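Non-toxic crystal protein (PDB 2D42) is a parasporal inclusion protein of Bacillus thuringiensis with no known toxicity, although it is built like the aerolysin-type beta-pore-forming toxins. Local coordinates at residues 175-181 / 192-198; 1-5 / 124-128. The contacts are given in a common frame with arbitrary orientation. Residue numbers count along the deposited sequence, not the author numbering.

Interaction 1 (175-181 / 192-198)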
loop_
_atom_site.group_PDB
_atom_site.type_symbol
_atom_site.label_atom_id
_atom_site.label_comp_id
_atom_site.label_asym_id
_atom_site.label_seq_id
_atom_site.Cartn_x
_atom_site.Cartn_y
_atom_site.Cartn_z
ATOM N N GLY A 175 -4.008 23.638 4.125
ATOM C CA GLY A 175 -4.478 24.038 5.436
ATOM C C GLY A 175 -3.694 25.212 5.988
ATOM O O GLY A 175 -2.776 25.720 5.339
ATOM N N ASN A 176 -4.040 25.624 7.205
ATOM C CA ASN A 176 -3.404 26.769 7.846
ATOM C C ASN A 176 -2.741 26.441 9.167
ATOM O O ASN A 176 -3.140 25.514 9.875
ATOM C CB ASN A 176 -4.436 27.874 8.119
ATOM C CG ASN A 176 -5.051 28.433 6.862
ATOM O OD1 ASN A 176 -6.261 28.339 6.659
ATOM N ND2 ASN A 176 -4.226 29.027 6.009
ATOM N N GLY A 177 -1.732 27.237 9.491
ATOM C CA GLY A 177 -1.027 27.097 10.746
ATOM C C GLY A 177 -1.248 28.403 11.487
ATOM O O GLY A 177 -1.674 29.391 10.892
ATOM N N ILE A 178 -0.987 28.413 12.786
ATOM C CA ILE A 178 -1.146 29.626 13.575
ATOM C C ILE A 178 0.181 29.874 14.265
ATOM O O ILE A 178 0.745 28.964 14.870
ATOM C CB ILE A 178 -2.231 29.478 14.669
ATOM C CG1 ILE A 178 -3.604 29.239 14.033
ATOM C CG2 ILE A 178 -2.243 30.721 15.544
ATOM C CD1 ILE A 178 -4.068 30.350 13.113
ATOM N N ILE A 179 0.683 31.096 14.159
ATOM C CA ILE A 179 1.940 31.447 14.794
ATOM C C ILE A 179 1.760 32.653 15.710
ATOM O O ILE A 179 1.192 33.673 15.312
ATOM C CB ILE A 179 3.020 31.779 13.754
ATOM C CG1 ILE A 179 3.219 30.588 12.808
ATOM C CG2 ILE A 179 4.322 32.117 14.461
ATOM C CD1 ILE A 179 4.184 30.860 11.661
ATOM N N ARG A 180 2.248 32.523 16.939
ATOM C CA ARG A 180 2.153 33.590 17.923
ATOM C C ARG A 180 3.496 34.269 18.144
ATOM O O ARG A 180 4.490 33.614 18.447
ATOM C CB ARG A 180 1.648 33.028 19.249
ATOM C CG ARG A 180 0.263 32.452 19.162
ATOM C CD ARG A 180 -0.249 32.010 20.518
ATOM N NE ARG A 180 -1.702 32.060 20.529
ATOM C CZ ARG A 180 -2.401 33.185 20.443
ATOM N NH1 ARG A 180 -1.775 34.350 20.351
ATOM N NH2 ARG A 180 -3.724 33.146 20.420
ATOM N N TYR A 181 3.512 35.586 17.991
ATOM C CA TYR A 181 4.720 36.386 18.182
ATOM C C TYR A 181 4.397 37.516 19.145
ATOM O O TYR A 181 3.231 37.852 19.361
ATOM C CB TYR A 181 5.143 37.067 16.886
ATOM C CG TYR A 181 5.291 36.198 15.676
ATOM C CD1 TYR A 181 6.456 35.461 15.460
ATOM C CD2 TYR A 181 4.306 36.187 14.687
ATOM C CE1 TYR A 181 6.642 34.744 14.281
ATOM C CE2 TYR A 181 4.480 35.471 13.505
ATOM C CZ TYR A 181 5.653 34.756 13.309
ATOM O OH TYR A 181 5.842 34.065 12.134
ATOM N N GLU A 192 1.115 41.276 21.373
ATOM C CA GLU A 192 1.190 39.997 20.686
ATOM C C GLU A 192 0.685 40.106 19.248
ATOM O O GLU A 192 -0.307 40.795 18.971
ATOM C CB GLU A 192 0.370 38.962 21.463
ATOM C CG GLU A 192 0.406 37.554 20.894
ATOM C CD GLU A 192 -0.317 36.553 21.783
ATOM O OE1 GLU A 192 -1.505 36.783 22.089
ATOM O OE2 GLU A 192 0.301 35.536 22.175
ATOM N N ILE A 193 1.391 39.443 18.336
ATOM C CA ILE A 193 1.021 39.429 16.926
ATOM C C ILE A 193 0.646 37.998 16.543
ATOM O O ILE A 193 1.509 37.112 16.501
ATOM C CB ILE A 193 2.186 39.865 16.005
ATOM C CG1 ILE A 193 2.676 41.268 16.371
ATOM C CG2 ILE A 193 1.721 39.848 14.552
ATOM C CD1 ILE A 193 3.607 41.315 17.573
ATOM N N VAL A 194 -0.635 37.764 16.276
ATOM C CA VAL A 194 -1.080 36.431 15.890
ATOM C C VAL A 194 -1.222 36.392 14.379
ATOM O O VAL A 194 -1.944 37.197 13.790
ATOM C CB VAL A 194 -2.429 36.069 16.523
ATOM C CG1 VAL A 194 -2.777 34.626 16.205
ATOM C CG2 VAL A 194 -2.364 36.268 18.017
ATOM N N GLN A 195 -0.524 35.451 13.756
ATOM C CA GLN A 195 -0.550 35.315 12.309
ATOM C C GLN A 195 -1.086 33.949 11.873
ATOM O O GLN A 195 -0.729 32.924 12.454
ATOM C CB GLN A 195 0.878 35.526 11.770
ATOM C CG GLN A 195 1.110 35.105 10.319
ATOM C CD GLN A 195 2.592 35.104 9.915
ATOM O OE1 GLN A 195 3.451 34.565 10.620
ATOM N NE2 GLN A 195 2.887 35.697 8.764
ATOM N N ARG A 196 -1.971 33.940 10.877
ATOM C CA ARG A 196 -2.481 32.672 10.337
ATOM C C ARG A 196 -1.763 32.529 9.002
ATOM O O ARG A 196 -1.895 33.391 8.137
ATOM C CB ARG A 196 -3.990 32.699 10.077
ATOM C CG ARG A 196 -4.481 31.462 9.315
ATOM C CD ARG A 196 -5.938 31.577 8.859
ATOM N NE ARG A 196 -6.862 31.520 9.980
ATOM C CZ ARG A 196 -7.663 32.515 10.345
ATOM N NH1 ARG A 196 -7.662 33.657 9.670
ATOM N NH2 ARG A 196 -8.452 32.372 11.400
ATOM N N VAL A 197 -0.998 31.454 8.842
ATOM C CA VAL A 197 -0.251 31.239 7.609
ATOM C C VAL A 197 -0.733 30.033 6.829
ATOM O O VAL A 197 -1.204 29.050 7.405
ATOM C CB VAL A 197 1.251 31.032 7.887
ATOM C CG1 VAL A 197 1.820 32.249 8.600
ATOM C CG2 VAL A 197 1.458 29.770 8.729
ATOM N N ASN A 198 -0.608 30.115 5.510
ATOM C CA ASN A 198 -1.001 29.022 4.645
ATOM C C ASN A 198 0.204 28.079 4.651
ATOM O O ASN A 198 1.348 28.527 4.516
ATOM C CB ASN A 198 -1.256 29.545 3.233
ATOM C CG ASN A 198 -1.951 28.529 2.350
ATOM O OD1 ASN A 198 -1.648 27.334 2.387
ATOM N ND2 ASN A 198 -2.881 29.007 1.534
HETATM O O HOH W 1 -3.507 25.450 1.821
#

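Interaction 2 (1-5 / 124-128)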
loop_
_atom_site.group_PDB
_atom_site.type_symbol
_atom_site.label_atom_id
_atom_site.label_comp_id
_atom_site.label_asym_id
_atom_site.label_seq_id
_atom_site.Cartn_x
_atom_site.Cartn_y
_atom_site.Cartn_z
ATOM N N ALA A 1 13.377 10.044 5.074
ATOM C CA ALA A 1 12.810 10.432 6.393
ATOM C C ALA A 1 11.396 10.993 6.232
ATOM O O ALA A 1 10.856 11.040 5.123
ATOM C CB ALA A 1 13.723 11.466 7.069
ATOM N N ILE A 2 10.796 11.413 7.342
ATOM C CA ILE A 2 9.439 11.962 7.311
ATOM C C ILE A 2 9.455 13.474 7.554
ATOM O O ILE A 2 9.940 13.939 8.586
ATOM C CB ILE A 2 8.549 11.339 8.406
ATOM C CG1 ILE A 2 8.609 9.803 8.349
ATOM C CG2 ILE A 2 7.113 11.835 8.241
ATOM C CD1 ILE A 2 7.990 9.187 7.112
ATOM N N ILE A 3 8.926 14.240 6.609
ATOM C CA ILE A 3 8.875 15.685 6.787
ATOM C C ILE A 3 7.792 15.981 7.818
ATOM O O ILE A 3 6.640 15.614 7.628
ATOM C CB ILE A 3 8.510 16.412 5.483
ATOM C CG1 ILE A 3 9.649 16.283 4.461
ATOM C CG2 ILE A 3 8.174 17.884 5.784
ATOM C CD1 ILE A 3 10.943 16.962 4.860
ATOM N N ASN A 4 8.159 16.625 8.921
ATOM C CA ASN A 4 7.169 16.959 9.935
ATOM C C ASN A 4 6.656 18.366 9.644
ATOM O O ASN A 4 7.384 19.345 9.819
ATOM C CB ASN A 4 7.782 16.915 11.335
ATOM C CG ASN A 4 6.747 17.119 12.412
ATOM O OD1 ASN A 4 6.376 16.185 13.117
ATOM N ND2 ASN A 4 6.255 18.341 12.531
ATOM N N LEU A 5 5.405 18.463 9.207
ATOM C CA LEU A 5 4.820 19.752 8.861
ATOM C C LEU A 5 4.771 20.774 9.991
ATOM O O LEU A 5 4.909 21.975 9.738
ATOM C CB LEU A 5 3.423 19.548 8.267
ATOM C CG LEU A 5 3.441 18.784 6.935
ATOM C CD1 LEU A 5 2.030 18.411 6.528
ATOM C CD2 LEU A 5 4.101 19.633 5.857
ATOM N N VAL A 124 2.146 7.142 4.872
ATOM C CA VAL A 124 3.194 8.017 4.359
ATOM C C VAL A 124 3.721 8.836 5.534
ATOM O O VAL A 124 4.710 9.555 5.404
ATOM C CB VAL A 124 2.644 9.000 3.286
ATOM C CG1 VAL A 124 1.690 10.015 3.934
ATOM C CG2 VAL A 124 3.797 9.715 2.598
ATOM N N THR A 125 3.061 8.686 6.680
ATOM C CA THR A 125 3.387 9.439 7.890
ATOM C C THR A 125 4.454 8.878 8.816
ATOM O O THR A 125 4.824 9.529 9.794
ATOM C CB THR A 125 2.125 9.678 8.730
ATOM O OG1 THR A 125 1.543 8.418 9.084
ATOM C CG2 THR A 125 1.113 10.498 7.943
ATOM N N ASN A 126 4.939 7.674 8.530
ATOM C CA ASN A 126 5.981 7.088 9.359
ATOM C C ASN A 126 6.751 6.028 8.575
ATOM O O ASN A 126 6.365 5.659 7.466
ATOM C CB ASN A 126 5.375 6.490 10.636
ATOM C CG ASN A 126 4.507 5.283 10.360
ATOM O OD1 ASN A 126 4.984 4.269 9.842
ATOM N ND2 ASN A 126 3.228 5.379 10.709
ATOM N N GLU A 127 7.842 5.537 9.147
ATOM C CA GLU A 127 8.649 4.546 8.458
ATOM C C GLU A 127 8.450 3.134 8.976
ATOM O O GLU A 127 9.315 2.280 8.792
ATOM C CB GLU A 127 10.128 4.930 8.544
ATOM C CG GLU A 127 10.452 6.261 7.884
ATOM C CD GLU A 127 11.917 6.640 8.011
ATOM O OE1 GLU A 127 12.775 5.823 7.622
ATOM O OE2 GLU A 127 12.212 7.754 8.490
ATOM N N ASN A 128 7.312 2.882 9.620
ATOM C CA ASN A 128 7.036 1.555 10.147
ATOM C C ASN A 128 6.546 0.625 9.043
ATOM O O ASN A 128 6.073 1.063 7.995
ATOM C CB ASN A 128 5.974 1.603 11.256
ATOM C CG ASN A 128 6.336 2.559 12.389
ATOM O OD1 ASN A 128 7.494 2.664 12.787
ATOM N ND2 ASN A 128 5.328 3.246 12.924
HETATM O O HOH W 2 11.612 10.859 9.903
#

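Interaction 1 (175-181 / 192-198)
Residues 175-181 and 192-198 are the two arms of an antiparallel beta hairpin, the axes of these two strand segments 4.6 Å apart at closest approach. At the open end a water accepts from Gly175 N (3.0 Å) and donates to Asn198 OD1 (2.7 Å); Asn198 is also the N-cap of helix 199-206, its OD1 accepting from Ile200 N and its ND2 hydrogen-bonding Asn218 OD1. Asn176, a non-hydrogen-bonded partner of Asn198, adds a weak bond from ND2 to Val197 O (3.3 Å). Gly177 opens the series of hydrogen-bonded pairs, its N 2.8 Å from Val197 O and its O 3.0 Å from Val197 N. Ile178 lies on the face shared with Val194 and Arg196: its CG2 is 4.0 Å from Val194 CG1 and its CD1 3.8 Å from Arg196 CB, while the Arg196 guanidinium pairs with Asp30. Ile179 bonds Gln195 both ways at 2.9 Å (N to O and O to N) and on the other face brings CD1 to 4.1 Å from Val197 CG1, beneath helix 5-19. Arg180 NH1 forms a salt bridge with Glu192 OE1 (3.0 Å). Tyr181 completes the pairing with Ile193, its O 2.6 Å from Ile193 N, and its OH donates to Gln195 OE1 (2.9 Å). Six main-chain bonds thus fix the register, with a largely apolar face, the Tyr181-Gln195 bond in it, turned to helix 5-19, and the Arg180-Glu192 salt bridge at the more exposed side carrying Arg180, Val194 and Arg196.

Interaction 2 (1-5 / 124-128)
No backbone pairing joins residues 1-5 to residues 124-128: the first segment holds the short strand 2-4, the second is an irregular loop, and the nearest CA atoms, those of Ile2 and Asn126, stand 6.3 Å apart. Strand 2-4 instead runs parallel to strand 71-94, with main-chain bonds from Ala1 and Ile3 to Gly92. The loop, between strands 114-122 and 129-146, is shaped by an Asx turn in which Asn126 OD1 accepts from Asn128 N at 2.7 Å. Ile2 is the side chain that fills the gap. The CA-to-CB bond of Ile2 points toward the loop; Ile2 CD1 lies 3.7 Å from Val124 O, 3.7 Å from Asn126 CA and 3.9 Å from Glu127 CG, while Ile2 CG2 is 3.6 Å from Thr125 O. The side chains of Thr125 and Asn126 set off away from the strand, and both bond Asn98. Glu127 reaches toward the chain terminus: OE2 is 3.5 Å from Ala1 CA but 4.3 Å from Ala1 N, too long for a salt bridge. A water accepts from Ile2 N (2.7 Å) and makes a weak bond to Glu127 OE2 (3.5 Å). With 197 Å² buried and no direct hydrogen bond, this is a small van der Waals contact: one isoleucine rests on loop backbone, and the polar link beside it is loose and carried by water.

In the fold
The two contacts are in series along the chain and do not touch: their centres are 24 Å apart and their nearest atoms about 8 Å. Both reach the large mixed sheet that runs through the elongated chain, interaction 1 through its hairpin arms 150-185 and 189-198, interaction 2 through strands 2-4 and 71-94. Helix 5-19 ties them together, since it follows directly on strand 2-4 and lays Leu9 and Tyr16 over the hairpin. The centre of interaction 1 lies about 35 Å from the centre of the chain and that of interaction 2 about 15 Å. One is a regular, hydrogen-bonded pairing of neighbouring strands, the other a side-chain contact across 119 residues.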